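Local coordinates for protein putative translation initiation inhibitor (Salmonella typhimurium, PDB 3GTZ) that is of unknown function but belongs to the RutC (YjgF-like) family, some of whose members are imine/enamine deaminases, at residues A65-S70 with V108-V113. Sequence-based numbering, arbitrary orientation.
Sequences ATIFLS and VEIKIV
I67 lays its CG2 methyl against V108, 3.9 Å from V108 CG2, the two side chains crossing obliquely. That methyl stands anti to the backbone N, which also sets it beside CG1 of I110, its non-hydrogen-bonded partner. V108 is shared: its CB takes the CD2 methyl of L69 at 4.0 Å. At the other end of this apolar face, CD1 of I112 folds back over A65 and approaches CB to 3.5 Å; the turn at chi2 (-47°) brings CD1 across to A65. The backbones run antiparallel, at 163° between strand directions. Two hydrogen-bonded pairs fix the register: T66 N to K111 O (3.0 Å) is returned by K111 N to T66 O (2.9 Å), and F68 and E109 exchange a second such pair, in which E109 N to F68 O is the most bent at 143°. T66, F68, E109 and K111 occupy the other face, where K111 CG comes within 4.4 Å of T66 CB. There C95 of the second subunit packs on F68 and E109, and K111 of the third subunit on T66, consistent with the trimer of YjgF-like proteins. Within the mixed sheet, strand 62-69 is flanked by strand 93-98 and strand 108-115 by strand 23-28; helix 75-85 covers I67 and L69, while helix 37-54 covers V108, I110 and I112.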
loop_
_atom_site.group_PDB
_atom_site.type_symbol
_atom_site.label_atom_id
_atom_site.label_comp_id
_atom_site.label_asym_id
_atom_site.label_seq_id
_atom_site.Cartn_x
_atom_site.Cartn_y
_atom_site.Cartn_z
ATOM N N ALA A 65 -1.750 -3.264 -8.215
ATOM C CA ALA A 65 -2.416 -4.332 -7.443
ATOM C C ALA A 65 -1.437 -4.975 -6.470
ATOM O O ALA A 65 -0.316 -5.290 -6.819
ATOM C CB ALA A 65 -3.010 -5.403 -8.369
ATOM N N THR A 66 -1.862 -5.159 -5.240
ATOM C CA THR A 66 -1.060 -5.824 -4.247
ATOM C C THR A 66 -1.865 -6.992 -3.754
ATOM O O THR A 66 -2.989 -6.825 -3.319
ATOM C CB THR A 66 -0.735 -4.885 -3.111
ATOM O OG1 THR A 66 -0.213 -3.669 -3.671
ATOM C CG2 THR A 66 0.307 -5.492 -2.148
ATOM N N ILE A 67 -1.294 -8.182 -3.881
ATOM C CA ILE A 67 -1.933 -9.430 -3.507
ATOM C C ILE A 67 -1.286 -9.940 -2.222
ATOM O O ILE A 67 -0.083 -10.126 -2.170
ATOM C CB ILE A 67 -1.745 -10.470 -4.626
ATOM C CG1 ILE A 67 -2.298 -9.922 -5.951
ATOM C CG2 ILE A 67 -2.446 -11.737 -4.302
ATOM C CD1 ILE A 67 -2.310 -10.962 -7.095
ATOM N N PHE A 68 -2.087 -10.128 -1.182
ATOM C CA PHE A 68 -1.618 -10.704 0.067
ATOM C C PHE A 68 -2.126 -12.131 0.143
ATOM O O PHE A 68 -3.301 -12.378 -0.008
ATOM C CB PHE A 68 -2.123 -9.913 1.254
ATOM C CG PHE A 68 -1.584 -8.514 1.336
ATOM C CD1 PHE A 68 -0.341 -8.277 1.852
ATOM C CD2 PHE A 68 -2.340 -7.431 0.898
ATOM C CE1 PHE A 68 0.173 -6.974 1.940
ATOM C CE2 PHE A 68 -1.846 -6.118 0.983
ATOM C CZ PHE A 68 -0.584 -5.890 1.504
ATOM N N LEU A 69 -1.216 -13.078 0.334
ATOM C CA LEU A 69 -1.576 -14.495 0.505
ATOM C C LEU A 69 -1.249 -14.882 1.917
ATOM O O LEU A 69 -0.224 -14.470 2.428
ATOM C CB LEU A 69 -0.748 -15.362 -0.439
ATOM C CG LEU A 69 -1.010 -15.199 -1.934
ATOM C CD1 LEU A 69 0.187 -15.674 -2.701
ATOM C CD2 LEU A 69 -2.287 -15.923 -2.397
ATOM N N SER A 70 -2.084 -15.695 2.536
ATOM C CA SER A 70 -1.788 -16.209 3.863
ATOM C C SER A 70 -0.688 -17.298 3.889
ATOM O O SER A 70 -0.057 -17.525 4.926
ATOM C CB SER A 70 -3.071 -16.723 4.521
ATOM O OG SER A 70 -3.550 -17.866 3.873
ATOM N N VAL A 108 -6.403 -15.383 0.311
ATOM C CA VAL A 108 -5.963 -14.258 -0.526
ATOM C C VAL A 108 -6.778 -13.002 -0.206
ATOM O O VAL A 108 -7.911 -13.085 0.277
ATOM C CB VAL A 108 -6.082 -14.603 -2.020
ATOM C CG1 VAL A 108 -7.495 -15.010 -2.356
ATOM C CG2 VAL A 108 -5.672 -13.459 -2.866
ATOM N N GLU A 109 -6.173 -11.848 -0.469
ATOM C CA GLU A 109 -6.842 -10.561 -0.408
ATOM C C GLU A 109 -6.143 -9.653 -1.441
ATOM O O GLU A 109 -4.954 -9.849 -1.733
ATOM C CB GLU A 109 -6.682 -10.057 1.006
ATOM C CG GLU A 109 -7.353 -8.806 1.396
ATOM C CD GLU A 109 -7.336 -8.646 2.930
ATOM O OE1 GLU A 109 -6.916 -7.561 3.414
ATOM O OE2 GLU A 109 -7.693 -9.629 3.636
ATOM N N ILE A 110 -6.857 -8.708 -2.041
ATOM C CA ILE A 110 -6.281 -7.976 -3.186
ATOM C C ILE A 110 -6.634 -6.487 -3.177
ATOM O O ILE A 110 -7.799 -6.127 -3.306
ATOM C CB ILE A 110 -6.748 -8.574 -4.538
ATOM C CG1 ILE A 110 -6.420 -10.079 -4.644
ATOM C CG2 ILE A 110 -6.101 -7.826 -5.675
ATOM C CD1 ILE A 110 -6.878 -10.735 -5.946
ATOM N N LYS A 111 -5.645 -5.622 -3.016
ATOM C CA LYS A 111 -5.919 -4.200 -3.005
ATOM C C LYS A 111 -5.568 -3.625 -4.373
ATOM O O LYS A 111 -4.574 -3.980 -4.998
ATOM C CB LYS A 111 -5.219 -3.501 -1.792
ATOM C CG LYS A 111 -4.206 -2.458 -2.091
ATOM C CD LYS A 111 -3.643 -1.760 -0.796
ATOM C CE LYS A 111 -3.412 -0.210 -1.024
ATOM N NZ LYS A 111 -2.716 0.215 -2.357
ATOM N N ILE A 112 -6.396 -2.700 -4.795
ATOM C CA ILE A 112 -6.483 -2.197 -6.167
ATOM C C ILE A 112 -6.555 -0.688 -6.100
ATOM O O ILE A 112 -7.334 -0.156 -5.319
ATOM C CB ILE A 112 -7.778 -2.770 -6.759
ATOM C CG1 ILE A 112 -7.523 -4.217 -7.167
ATOM C CG2 ILE A 112 -8.370 -1.952 -7.850
ATOM C CD1 ILE A 112 -6.294 -4.405 -7.926
ATOM N N VAL A 113 -5.687 -0.006 -6.839
ATOM C CA VAL A 113 -5.899 1.396 -7.204
ATOM C C VAL A 113 -6.135 1.415 -8.712
ATOM O O VAL A 113 -5.383 0.797 -9.428
ATOM C CB VAL A 113 -4.663 2.255 -6.932
ATOM C CG1 VAL A 113 -5.000 3.716 -7.061
ATOM C CG2 VAL A 113 -4.068 1.956 -5.562
#